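Local coordinates for protein EST1E (Clostridium proteoclasticum, PDB 2WTM) that hydrolyses ester bonds as a promiscuous feruloyl esterase of the alpha/beta-hydrolase superfamily, probably through a serine nucleophile, at residues C30-G35 / V46-T51; N53-A58 / A240-M245; I102-H107 / A119-I124; I125-P130 / L246-K251. All coordinates share one frame; numbering follows the deposited sequence.

Interaction 1: residues C30-G35 / V46-T51; sequences CIIIHG and VAVQET
Ile-32 of strand 27-33 packs against Val-48 and Gln-49 of helix 43-54, joining the first two elements of a beta-alpha-beta crossover whose closing strand is 58-62, the repeating unit of the alpha/beta-hydrolase sheet. At the start of the segment, Cys-30 leans on Val-57, and its backbone pairs with strand 58-62. Ile-31 lies on the reverse face of the sheet, where its side chain meets Val-89 and Val-90 of helix 79-93. The next residue makes the contact: Ile-32 points toward the helix, and its CG1 branch, anti to the carbonyl carbon (chi1 -56°), is prolonged by an extended second torsion that carries CD1 to the helix surface. There CD1 lies 3.8 Å from CA of Gln-49 and 3.9 Å from its CB, the two side chains crossing at about a right angle. CG1 of Val-48 stands farther off, 4.5 Å from the same Ile-32 CD1, so the methyl rests chiefly on Gln-49, with Val-48 at a looser distance. Gln-49 offers only the root of its side chain to the strand; its chain bends at the second torsion and leads away, and NE2 donates to OD1 of Asn-53, one turn on. Ile-33 again faces helix 79-93, touching Ile-86. Past the strand, the ring of His-34 is held at both nitrogens: NE2 is hydrogen-bonded to the backbone N of Met-64, while ND1 donates to O of Gly-35 at 2.8 Å, with that oxygen lying almost exactly in the imidazole plane.

Interaction 2: residues N53-A58 / A240-M245; sequences NEIGVA and AVKEFM
Ile-55 sets both of its branches against helix 234-249. CD1 lies 3.6 Å from CB of Met-245, where the two side chains meet at about a right angle, and CG2 rests on the aliphatic part of Lys-242, 3.8 Å from its CG. Lys-242 runs extended beyond CG, so CE also lies near that methyl, while its NZ remains 4.5 Å from OE1 of Glu-54, too far for a salt bridge, though the opposite charges may still attract weakly. Deeper in, CE of Met-245 approaches CG2 of Val-57 at 4.3 Å; the methionine chain doubles back through bends at its second and third torsions. The turn that presents Ile-55 and Val-57 is a Schellman motif ending helix 43-54, with Gly-56 at positive phi as its C-prime residue. Here Gly-56 N bonds to O of Asn-53 and Val-57 N to O of Leu-52. Asn-53 ties the turn from within: its ND2 gives a nearly straight bond of 3.0 Å to O of Val-57, lying in the planes of both the amide and the carbonyl. The same ND2 is hydrogen-bonded to OG1 of Thr-59. Leu-52 packs on Val-57, Val-241 and Met-245, extending the apolar seam between helices 43-54 and 234-249, and on the inner side Met-245 and Phe-244 settle on Ile-129 of strand 125-131.

Interaction 3: residues I102-H107 / A119-I124; sequences IYMAGH and AMERDI
The backbones approach most closely where Ile-102 of strand 99-107 faces Ile-124, their CA atoms 6.7 Å apart, and separate toward Met-104 and Glu-121, at 10.1 Å. The segments belong to the beta-alpha-beta unit of strand 99-107, helix 109-120 and strand 125-131. Ile-102 and Ile-124 lie side by side and point the same way, CD1 of the former 4.1 Å from CG2 of the latter. With chi1 at -52°, CG1 of Ile-124 lies anti to the carbonyl carbon and leads away from the strand, leaving CG2 turned to Ile-102. The extended side chain of Met-104 brings CE within 4.5 Å of CG of Glu-121, a looser touch. Arg-122 folds back on the end of helix 109-120, its NH1 donating to O of Ala-119 at 2.7 Å from the guanidinium edge; NE forms a salt bridge with Glu-154 of the second subunit, and Asp-123 pairs with Arg-174 of that subunit. Gly-106 fits the probable nucleophile elbow leading into the helix. A water accepts from N of Ile-102 and donates to O of Ile-124 at 2.6 Å. The backbones are thus joined through water and not directly, while the charged loop probably helps to hold the dimer.

Interaction 4: residues I125-P130 / L246-K251; sequences IKALIP and LEQIAK
Ala-127 and Lys-126 of strand 125-131 both meet Gln-248 near the end of helix 234-249, one by close apolar packing and the other through polar atoms. On the packed side, the methyl CB of the buried Ala-127 sits 3.9 Å from CG of Gln-248. Phe-244 covers the same alanine one turn earlier in the helix, and Tyr-103 of the adjoining strand touches both Ala-127 and Gln-248. The partly exposed side belongs to Lys-126, whose chain is extended until it turns at its last torsion (chi4 -57°) and brings NZ over the helix end. NZ donates to O of Gln-248 at 2.8 Å, approaching from above the carbonyl plane, 40° out of it, instead of along a lone pair. The same ammonium is hydrogen-bonded to OH of Tyr-103 and gives a further bond of 2.7 Å to a water. That water in turn donates to OE1 of Gln-248, also at 2.7 Å, and weakly to O of Lys-126. The amide is secured at its other end, since the glutamine bends at its second torsion and NE2 reaches back to O of Phe-244. Three partners therefore grip the ammonium, and its positive charge, lying by the carbonyl end of the helix, would probably interact favourably with the helix dipole while the water ties both side chains together.

From the N terminus, interaction 1 closes a short loop within the crossover from strand 27-33 through helix 43-54, and the same helix then opens interaction 2 at its C-terminal turn. That second contact closes only at helix 234-249, near the end of the chain, so the whole of interaction 3, a local closure between strand 99-107 and the end of helix 109-120, falls within its span. Interaction 4 starts on the following strand, 125-131, and ends on the last turn of helix 234-249; its segments alternate with those of interaction 2, and the two cross. Together they bind the C-terminal helix to helix 43-54 and to the central sheet, where strands 27-33, 99-107 and 125-131 are successive neighbours.

Interaction 1: residues C30-G35 / V46-T51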
loop_
_atom_site.group_PDB
_atom_site.type_symbol
_atom_site.label_atom_id
_atom_site.label_comp_id
_atom_site.label_asym_id
_atom_site.label_seq_id
_atom_site.Cartn_x
_atom_site.Cartn_y
_atom_site.Cartn_z
ATOM N N CYS A 30 1.644 1.217 -23.896
ATOM C CA CYS A 30 0.630 1.577 -22.892
ATOM C C CYS A 30 0.295 0.375 -22.046
ATOM O O CYS A 30 -0.114 -0.669 -22.533
ATOM C CB CYS A 30 -0.598 2.134 -23.491
ATOM S SG CYS A 30 -1.818 2.828 -22.379
ATOM N N ILE A 31 0.456 0.527 -20.719
ATOM C CA ILE A 31 0.011 -0.425 -19.732
ATOM C C ILE A 31 -1.500 -0.212 -19.497
ATOM O O ILE A 31 -1.961 0.918 -19.290
ATOM C CB ILE A 31 0.803 -0.277 -18.426
ATOM C CG1 ILE A 31 2.290 -0.621 -18.653
ATOM C CG2 ILE A 31 0.292 -1.244 -17.360
ATOM C CD1 ILE A 31 3.233 -0.139 -17.553
ATOM N N ILE A 32 -2.262 -1.289 -19.503
ATOM C CA ILE A 32 -3.737 -1.230 -19.388
ATOM C C ILE A 32 -4.157 -2.111 -18.234
ATOM O O ILE A 32 -3.885 -3.323 -18.220
ATOM C CB ILE A 32 -4.463 -1.756 -20.680
ATOM C CG1 ILE A 32 -3.950 -0.936 -21.865
ATOM C CG2 ILE A 32 -5.944 -1.545 -20.546
ATOM C CD1 ILE A 32 -4.549 -1.427 -23.212
ATOM N N ILE A 33 -4.882 -1.539 -17.290
ATOM C CA ILE A 33 -5.336 -2.213 -16.080
ATOM C C ILE A 33 -6.872 -2.254 -15.974
ATOM O O ILE A 33 -7.558 -1.232 -16.015
ATOM C CB ILE A 33 -4.774 -1.550 -14.804
ATOM C CG1 ILE A 33 -3.258 -1.338 -14.887
ATOM C CG2 ILE A 33 -5.191 -2.333 -13.574
ATOM C CD1 ILE A 33 -2.443 -2.574 -15.047
ATOM N N HIS A 34 -7.422 -3.469 -15.875
ATOM C CA HIS A 34 -8.843 -3.678 -15.766
ATOM C C HIS A 34 -9.410 -3.329 -14.373
ATOM O O HIS A 34 -8.638 -2.957 -13.457
ATOM C CB HIS A 34 -9.079 -5.166 -16.001
ATOM C CG HIS A 34 -8.383 -6.015 -15.017
ATOM N ND1 HIS A 34 -8.914 -6.234 -13.757
ATOM C CD2 HIS A 34 -7.208 -6.674 -15.056
ATOM C CE1 HIS A 34 -8.057 -6.960 -13.061
ATOM N NE2 HIS A 34 -7.015 -7.244 -13.817
ATOM N N GLY A 35 -10.731 -3.516 -14.214
ATOM C CA GLY A 35 -11.384 -3.213 -12.945
ATOM C C GLY A 35 -11.634 -4.396 -12.021
ATOM O O GLY A 35 -11.145 -5.519 -12.223
ATOM N N VAL A 46 -10.165 -4.824 -24.516
ATOM C CA VAL A 46 -9.672 -5.200 -25.819
ATOM C C VAL A 46 -9.892 -4.129 -26.858
ATOM O O VAL A 46 -9.037 -3.916 -27.711
ATOM C CB VAL A 46 -10.298 -6.564 -26.222
ATOM C CG1 VAL A 46 -9.973 -6.867 -27.700
ATOM C CG2 VAL A 46 -9.762 -7.668 -25.283
ATOM N N ALA A 47 -11.035 -3.441 -26.811
ATOM C CA ALA A 47 -11.307 -2.328 -27.724
ATOM C C ALA A 47 -10.305 -1.209 -27.611
ATOM O O ALA A 47 -9.753 -0.725 -28.597
ATOM C CB ALA A 47 -12.738 -1.841 -27.554
ATOM N N VAL A 48 -9.992 -0.827 -26.401
ATOM C CA VAL A 48 -8.944 0.140 -26.195
ATOM C C VAL A 48 -7.560 -0.343 -26.640
ATOM O O VAL A 48 -6.800 0.352 -27.331
ATOM C CB VAL A 48 -8.980 0.589 -24.716
ATOM C CG1 VAL A 48 -7.757 1.432 -24.431
ATOM C CG2 VAL A 48 -10.297 1.376 -24.393
ATOM N N GLN A 49 -7.207 -1.577 -26.269
ATOM C CA GLN A 49 -5.971 -2.200 -26.685
ATOM C C GLN A 49 -5.779 -2.177 -28.214
ATOM O O GLN A 49 -4.731 -1.750 -28.715
ATOM C CB GLN A 49 -5.945 -3.621 -26.153
ATOM C CG GLN A 49 -4.833 -4.429 -26.703
ATOM C CD GLN A 49 -5.338 -5.624 -27.514
ATOM O OE1 GLN A 49 -6.211 -6.356 -27.084
ATOM N NE2 GLN A 49 -4.689 -5.867 -28.674
ATOM N N GLU A 50 -6.847 -2.567 -28.912
ATOM C CA GLU A 50 -6.803 -2.675 -30.404
ATOM C C GLU A 50 -6.630 -1.330 -31.029
ATOM O O GLU A 50 -5.820 -1.157 -31.933
ATOM C CB GLU A 50 -8.054 -3.387 -30.908
ATOM C CG GLU A 50 -7.964 -4.876 -30.607
ATOM C CD GLU A 50 -9.086 -5.718 -31.149
ATOM O OE1 GLU A 50 -10.148 -5.173 -31.488
ATOM O OE2 GLU A 50 -8.921 -6.950 -31.106
ATOM N N THR A 51 -7.364 -0.353 -30.526
ATOM C CA THR A 51 -7.177 1.016 -30.936
ATOM C C THR A 51 -5.755 1.532 -30.789
ATOM O O THR A 51 -5.193 2.158 -31.668
ATOM C CB THR A 51 -8.143 1.939 -30.159
ATOM O OG1 THR A 51 -9.497 1.566 -30.455
ATOM C CG2 THR A 51 -7.904 3.364 -30.496
#

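Interaction 2: residues N53-A58 / A240-M245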
loop_
_atom_site.group_PDB
_atom_site.type_symbol
_atom_site.label_atom_id
_atom_site.label_comp_id
_atom_site.label_asym_id
_atom_site.label_seq_id
_atom_site.Cartn_x
_atom_site.Cartn_y
_atom_site.Cartn_z
ATOM N N ASN A 53 -2.932 -0.257 -30.562
ATOM C CA ASN A 53 -2.057 -0.950 -31.481
ATOM C C ASN A 53 -2.209 -0.378 -32.911
ATOM O O ASN A 53 -1.255 -0.261 -33.616
ATOM C CB ASN A 53 -2.379 -2.462 -31.542
ATOM C CG ASN A 53 -2.262 -3.215 -30.205
ATOM O OD1 ASN A 53 -2.897 -4.246 -30.075
ATOM N ND2 ASN A 53 -1.430 -2.753 -29.275
ATOM N N GLU A 54 -3.418 -0.020 -33.263
ATOM C CA GLU A 54 -3.691 0.533 -34.595
ATOM C C GLU A 54 -2.982 1.847 -34.880
ATOM O O GLU A 54 -2.578 2.114 -36.027
ATOM C CB GLU A 54 -5.166 0.624 -34.689
ATOM C CG GLU A 54 -5.675 1.029 -35.948
ATOM C CD GLU A 54 -7.111 0.810 -35.943
ATOM O OE1 GLU A 54 -7.826 1.817 -35.714
ATOM O OE2 GLU A 54 -7.480 -0.387 -36.098
ATOM N N ILE A 55 -2.765 2.702 -33.870
ATOM C CA ILE A 55 -2.008 3.926 -34.059
ATOM C C ILE A 55 -0.502 3.806 -33.786
ATOM O O ILE A 55 0.225 4.765 -33.789
ATOM C CB ILE A 55 -2.612 5.107 -33.257
ATOM C CG1 ILE A 55 -2.518 4.845 -31.730
ATOM C CG2 ILE A 55 -4.042 5.325 -33.659
ATOM C CD1 ILE A 55 -2.904 6.040 -30.894
ATOM N N GLY A 56 -0.021 2.589 -33.536
ATOM C CA GLY A 56 1.398 2.387 -33.343
ATOM C C GLY A 56 1.923 2.282 -31.926
ATOM O O GLY A 56 3.096 2.467 -31.688
ATOM N N VAL A 57 1.012 1.985 -31.030
ATOM C CA VAL A 57 1.340 1.854 -29.575
ATOM C C VAL A 57 1.181 0.407 -29.184
ATOM O O VAL A 57 0.109 -0.177 -29.268
ATOM C CB VAL A 57 0.437 2.864 -28.742
ATOM C CG1 VAL A 57 0.664 2.722 -27.207
ATOM C CG2 VAL A 57 0.718 4.290 -29.123
ATOM N N ALA A 58 2.285 -0.151 -28.707
ATOM C CA ALA A 58 2.237 -1.501 -28.129
ATOM C C ALA A 58 1.436 -1.394 -26.820
ATOM O O ALA A 58 1.320 -0.336 -26.225
ATOM C CB ALA A 58 3.578 -1.966 -27.858
ATOM N N ALA A 240 -12.023 8.687 -28.646
ATOM C CA ALA A 240 -11.446 9.732 -27.795
ATOM C C ALA A 240 -10.003 9.371 -27.381
ATOM O O ALA A 240 -9.103 10.188 -27.351
ATOM C CB ALA A 240 -12.304 9.924 -26.593
ATOM N N VAL A 241 -9.818 8.093 -27.072
ATOM C CA VAL A 241 -8.496 7.545 -26.739
ATOM C C VAL A 241 -7.551 7.714 -27.929
ATOM O O VAL A 241 -6.441 8.174 -27.796
ATOM C CB VAL A 241 -8.623 6.049 -26.347
ATOM C CG1 VAL A 241 -7.274 5.338 -26.314
ATOM C CG2 VAL A 241 -9.365 5.914 -24.989
ATOM N N LYS A 242 -8.050 7.401 -29.110
ATOM C CA LYS A 242 -7.273 7.533 -30.328
ATOM C C LYS A 242 -6.808 8.950 -30.596
ATOM O O LYS A 242 -5.636 9.174 -30.810
ATOM C CB LYS A 242 -8.088 6.998 -31.495
ATOM C CG LYS A 242 -7.341 7.048 -32.819
ATOM C CD LYS A 242 -8.313 6.848 -34.025
ATOM C CE LYS A 242 -7.538 6.426 -35.268
ATOM N NZ LYS A 242 -8.428 6.250 -36.495
ATOM N N GLU A 243 -7.718 9.922 -30.523
ATOM C CA GLU A 243 -7.350 11.321 -30.829
ATOM C C GLU A 243 -6.358 11.909 -29.802
ATOM O O GLU A 243 -5.348 12.512 -30.093
ATOM C CB GLU A 243 -8.599 12.196 -30.859
ATOM C CG GLU A 243 -9.431 11.972 -32.174
ATOM C CD GLU A 243 -10.777 12.739 -32.256
ATOM O OE1 GLU A 243 -10.956 13.785 -31.527
ATOM O OE2 GLU A 243 -11.650 12.265 -33.068
ATOM N N PHE A 244 -6.636 11.451 -28.453
ATOM C CA PHE A 244 -5.749 11.952 -27.440
ATOM C C PHE A 244 -4.350 11.408 -27.569
ATOM O O PHE A 244 -3.361 12.127 -27.383
ATOM C CB PHE A 244 -6.394 11.626 -26.049
ATOM C CG PHE A 244 -5.487 11.860 -24.871
ATOM C CD1 PHE A 244 -5.337 13.106 -24.340
ATOM C CD2 PHE A 244 -4.807 10.814 -24.298
ATOM C CE1 PHE A 244 -4.523 13.301 -23.213
ATOM C CE2 PHE A 244 -3.957 11.003 -23.200
ATOM C CZ PHE A 244 -3.859 12.266 -22.661
ATOM N N MET A 245 -4.284 10.111 -27.856
ATOM C CA MET A 245 -3.007 9.405 -27.971
ATOM C C MET A 245 -2.240 9.808 -29.231
ATOM O O MET A 245 -1.027 9.991 -29.162
ATOM C CB MET A 245 -3.197 7.884 -27.819
ATOM C CG MET A 245 -3.335 7.430 -26.317
ATOM S SD MET A 245 -1.912 7.877 -25.303
ATOM C CE MET A 245 -0.653 6.845 -25.998
#

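Interaction 3: residues I102-H107 / A119-I124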
loop_
_atom_site.group_PDB
_atom_site.type_symbol
_atom_site.label_atom_id
_atom_site.label_comp_id
_atom_site.label_asym_id
_atom_site.label_seq_id
_atom_site.Cartn_x
_atom_site.Cartn_y
_atom_site.Cartn_z
ATOM N N ILE A 102 6.352 5.285 -22.022
ATOM C CA ILE A 102 5.354 4.398 -21.418
ATOM C C ILE A 102 4.141 5.233 -21.001
ATOM O O ILE A 102 4.324 6.357 -20.499
ATOM C CB ILE A 102 5.936 3.659 -20.186
ATOM C CG1 ILE A 102 7.198 2.877 -20.636
ATOM C CG2 ILE A 102 4.903 2.762 -19.497
ATOM C CD1 ILE A 102 7.933 2.227 -19.511
ATOM N N TYR A 103 2.948 4.717 -21.271
ATOM C CA TYR A 103 1.707 5.361 -20.908
ATOM C C TYR A 103 0.905 4.435 -20.011
ATOM O O TYR A 103 1.196 3.279 -19.945
ATOM C CB TYR A 103 0.898 5.638 -22.155
ATOM C CG TYR A 103 1.560 6.619 -23.102
ATOM C CD1 TYR A 103 1.228 7.961 -23.060
ATOM C CD2 TYR A 103 2.459 6.206 -24.086
ATOM C CE1 TYR A 103 1.808 8.879 -23.946
ATOM C CE2 TYR A 103 3.031 7.139 -24.985
ATOM C CZ TYR A 103 2.699 8.445 -24.887
ATOM O OH TYR A 103 3.214 9.439 -25.751
ATOM N N MET A 104 -0.126 4.945 -19.347
ATOM C CA MET A 104 -1.023 4.112 -18.587
ATOM C C MET A 104 -2.470 4.421 -18.920
ATOM O O MET A 104 -2.885 5.557 -19.085
ATOM C CB MET A 104 -0.863 4.269 -17.086
ATOM C CG MET A 104 0.401 3.708 -16.525
ATOM S SD MET A 104 0.470 4.048 -14.707
ATOM C CE MET A 104 1.894 3.147 -14.267
ATOM N N ALA A 105 -3.268 3.360 -18.881
ATOM C CA ALA A 105 -4.767 3.454 -19.046
ATOM C C ALA A 105 -5.390 2.359 -18.163
ATOM O O ALA A 105 -4.770 1.348 -17.871
ATOM C CB ALA A 105 -5.201 3.233 -20.543
ATOM N N GLY A 106 -6.598 2.605 -17.676
ATOM C CA GLY A 106 -7.289 1.641 -16.825
ATOM C C GLY A 106 -8.739 1.934 -16.692
ATOM O O GLY A 106 -9.075 3.091 -16.769
ATOM N N HIS A 107 -9.563 0.909 -16.468
ATOM C CA HIS A 107 -10.992 1.091 -16.270
ATOM C C HIS A 107 -11.419 0.898 -14.822
ATOM O O HIS A 107 -11.059 -0.114 -14.180
ATOM C CB HIS A 107 -11.713 0.122 -17.208
ATOM C CG HIS A 107 -13.206 0.270 -17.193
ATOM N ND1 HIS A 107 -14.031 -0.591 -16.495
ATOM C CD2 HIS A 107 -14.004 1.215 -17.724
ATOM C CE1 HIS A 107 -15.284 -0.189 -16.648
ATOM N NE2 HIS A 107 -15.289 0.901 -17.387
ATOM N N ALA A 119 1.046 8.763 -10.700
ATOM C CA ALA A 119 1.661 9.750 -9.836
ATOM C C ALA A 119 2.951 9.219 -9.221
ATOM O O ALA A 119 3.937 9.940 -9.121
ATOM C CB ALA A 119 0.643 10.228 -8.838
ATOM N N MET A 120 2.953 7.978 -8.756
ATOM C CA MET A 120 4.117 7.400 -8.148
ATOM C C MET A 120 5.215 7.215 -9.149
ATOM O O MET A 120 6.394 7.144 -8.803
ATOM C CB MET A 120 3.734 6.048 -7.533
ATOM C CG MET A 120 2.673 6.165 -6.445
ATOM S SD MET A 120 1.987 4.513 -5.970
ATOM C CE MET A 120 3.325 4.154 -5.126
ATOM N N GLU A 121 4.830 7.121 -10.433
ATOM C CA GLU A 121 5.725 6.906 -11.580
ATOM C C GLU A 121 5.748 8.147 -12.514
ATOM O O GLU A 121 5.853 8.023 -13.730
ATOM C CB GLU A 121 5.288 5.674 -12.407
ATOM C CG GLU A 121 5.306 4.421 -11.640
ATOM C CD GLU A 121 6.672 3.755 -11.529
ATOM O OE1 GLU A 121 7.716 4.424 -11.731
ATOM O OE2 GLU A 121 6.692 2.537 -11.188
ATOM N N ARG A 122 5.662 9.331 -11.939
ATOM C CA ARG A 122 5.302 10.541 -12.730
ATOM C C ARG A 122 6.434 10.958 -13.649
ATOM O O ARG A 122 6.149 11.586 -14.664
ATOM C CB ARG A 122 4.841 11.673 -11.808
ATOM C CG ARG A 122 5.893 12.094 -10.737
ATOM C CD ARG A 122 5.238 12.937 -9.667
ATOM N NE ARG A 122 6.090 13.174 -8.482
ATOM C CZ ARG A 122 6.313 12.320 -7.482
ATOM N NH1 ARG A 122 5.790 11.104 -7.484
ATOM N NH2 ARG A 122 7.090 12.678 -6.456
ATOM N N ASP A 123 7.670 10.544 -13.323
ATOM C CA ASP A 123 8.842 10.758 -14.165
ATOM C C ASP A 123 8.784 9.921 -15.445
ATOM O O ASP A 123 9.372 10.349 -16.442
ATOM C CB ASP A 123 10.169 10.557 -13.420
ATOM C CG ASP A 123 10.244 9.288 -12.586
ATOM O OD1 ASP A 123 9.196 8.734 -12.233
ATOM O OD2 ASP A 123 11.376 8.915 -12.197
ATOM N N ILE A 124 8.084 8.778 -15.398
ATOM C CA ILE A 124 8.196 7.658 -16.360
ATOM C C ILE A 124 6.968 7.659 -17.251
ATOM O O ILE A 124 7.023 7.279 -18.402
ATOM C CB ILE A 124 8.197 6.224 -15.573
ATOM C CG1 ILE A 124 9.232 6.171 -14.472
ATOM C CG2 ILE A 124 8.375 5.030 -16.493
ATOM C CD1 ILE A 124 10.645 6.554 -14.985
HETATM O O HOH W 1 8.280 6.742 -20.574
#

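Interaction 4: residues I125-P130 / L246-K251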
loop_
_atom_site.group_PDB
_atom_site.type_symbol
_atom_site.label_atom_id
_atom_site.label_comp_id
_atom_site.label_asym_id
_atom_site.label_seq_id
_atom_site.Cartn_x
_atom_site.Cartn_y
_atom_site.Cartn_z
ATOM N N ILE A 125 5.823 7.975 -16.699
ATOM C CA ILE A 125 4.544 7.809 -17.419
ATOM C C ILE A 125 4.192 9.085 -18.133
ATOM O O ILE A 125 3.902 10.105 -17.499
ATOM C CB ILE A 125 3.396 7.371 -16.453
ATOM C CG1 ILE A 125 3.807 6.142 -15.642
ATOM C CG2 ILE A 125 2.095 7.246 -17.221
ATOM C CD1 ILE A 125 4.159 4.968 -16.573
ATOM N N LYS A 126 4.142 9.029 -19.468
ATOM C CA LYS A 126 4.076 10.229 -20.255
ATOM C C LYS A 126 2.690 10.881 -20.348
ATOM O O LYS A 126 2.539 12.092 -20.499
ATOM C CB LYS A 126 4.624 9.900 -21.637
ATOM C CG LYS A 126 4.658 11.120 -22.610
ATOM C CD LYS A 126 5.552 10.694 -23.797
ATOM C CE LYS A 126 5.672 11.787 -24.927
ATOM N NZ LYS A 126 4.374 12.099 -25.385
ATOM N N ALA A 127 1.648 10.056 -20.326
ATOM C CA ALA A 127 0.270 10.482 -20.237
ATOM C C ALA A 127 -0.587 9.364 -19.620
ATOM O O ALA A 127 -0.106 8.220 -19.560
ATOM C CB ALA A 127 -0.289 10.882 -21.625
ATOM N N LEU A 128 -1.819 9.691 -19.265
ATOM C CA LEU A 128 -2.642 8.849 -18.379
ATOM C C LEU A 128 -4.057 8.895 -18.873
ATOM O O LEU A 128 -4.613 9.971 -19.151
ATOM C CB LEU A 128 -2.563 9.433 -16.961
ATOM C CG LEU A 128 -3.513 8.805 -15.984
ATOM C CD1 LEU A 128 -3.199 7.385 -15.677
ATOM C CD2 LEU A 128 -3.441 9.627 -14.743
ATOM N N ILE A 129 -4.674 7.728 -18.951
ATOM C CA ILE A 129 -6.070 7.572 -19.379
ATOM C C ILE A 129 -6.946 6.791 -18.401
ATOM O O ILE A 129 -7.082 5.584 -18.532
ATOM C CB ILE A 129 -6.133 6.905 -20.770
ATOM C CG1 ILE A 129 -5.202 7.658 -21.717
ATOM C CG2 ILE A 129 -7.571 6.982 -21.268
ATOM C CD1 ILE A 129 -5.092 7.009 -23.064
ATOM N N PRO A 130 -7.561 7.484 -17.435
ATOM C CA PRO A 130 -8.506 6.786 -16.568
ATOM C C PRO A 130 -9.873 6.707 -17.230
ATOM O O PRO A 130 -10.517 7.726 -17.421
ATOM C CB PRO A 130 -8.484 7.649 -15.297
ATOM C CG PRO A 130 -7.326 8.540 -15.455
ATOM C CD PRO A 130 -7.298 8.820 -16.934
ATOM N N LEU A 246 -2.955 10.040 -30.313
ATOM C CA LEU A 246 -2.278 10.601 -31.519
ATOM C C LEU A 246 -1.650 11.918 -31.199
ATOM O O LEU A 246 -0.506 12.162 -31.652
ATOM C CB LEU A 246 -3.243 10.735 -32.689
ATOM C CG LEU A 246 -3.522 9.467 -33.400
ATOM C CD1 LEU A 246 -4.651 9.666 -34.375
ATOM C CD2 LEU A 246 -2.307 8.900 -34.065
ATOM N N GLU A 247 -2.329 12.784 -30.429
ATOM C CA GLU A 247 -1.729 14.037 -29.979
ATOM C C GLU A 247 -0.474 13.820 -29.130
ATOM O O GLU A 247 0.476 14.578 -29.236
ATOM C CB GLU A 247 -2.729 14.911 -29.223
ATOM C CG GLU A 247 -2.164 16.191 -28.560
ATOM C CD GLU A 247 -3.244 17.153 -28.056
ATOM O OE1 GLU A 247 -4.423 16.999 -28.424
ATOM O OE2 GLU A 247 -2.896 18.106 -27.311
ATOM N N GLN A 248 -0.452 12.787 -28.261
ATOM C CA GLN A 248 0.704 12.595 -27.437
ATOM C C GLN A 248 1.900 12.044 -28.165
ATOM O O GLN A 248 3.040 12.362 -27.825
ATOM C CB GLN A 248 0.409 11.663 -26.215
ATOM C CG GLN A 248 -0.740 12.027 -25.336
ATOM C CD GLN A 248 -0.760 13.467 -24.991
ATOM O OE1 GLN A 248 0.214 13.987 -24.510
ATOM N NE2 GLN A 248 -1.914 14.133 -25.218
ATOM N N ILE A 249 1.665 11.106 -29.074
ATOM C CA ILE A 249 2.753 10.375 -29.685
ATOM C C ILE A 249 3.269 11.083 -30.941
ATOM O O ILE A 249 4.332 10.708 -31.435
ATOM C CB ILE A 249 2.407 8.915 -30.070
ATOM C CG1 ILE A 249 1.373 8.814 -31.208
ATOM C CG2 ILE A 249 1.875 8.162 -28.848
ATOM C CD1 ILE A 249 1.075 7.403 -31.653
ATOM N N ALA A 250 2.542 12.071 -31.429
ATOM C CA ALA A 250 2.943 12.686 -32.723
ATOM C C ALA A 250 4.296 13.373 -32.553
ATOM O O ALA A 250 4.558 14.008 -31.521
ATOM C CB ALA A 250 1.877 13.625 -33.257
ATOM N N LYS A 251 5.164 13.225 -33.561
ATOM C CA LYS A 251 6.561 13.625 -33.439
ATOM C C LYS A 251 6.951 14.536 -34.572
ATOM O O LYS A 251 6.234 14.665 -35.553
ATOM C CB LYS A 251 7.467 12.389 -33.414
ATOM O OXT LYS A 251 8.012 15.167 -34.515
HETATM O O HOH W 2 2.687 13.396 -23.720
#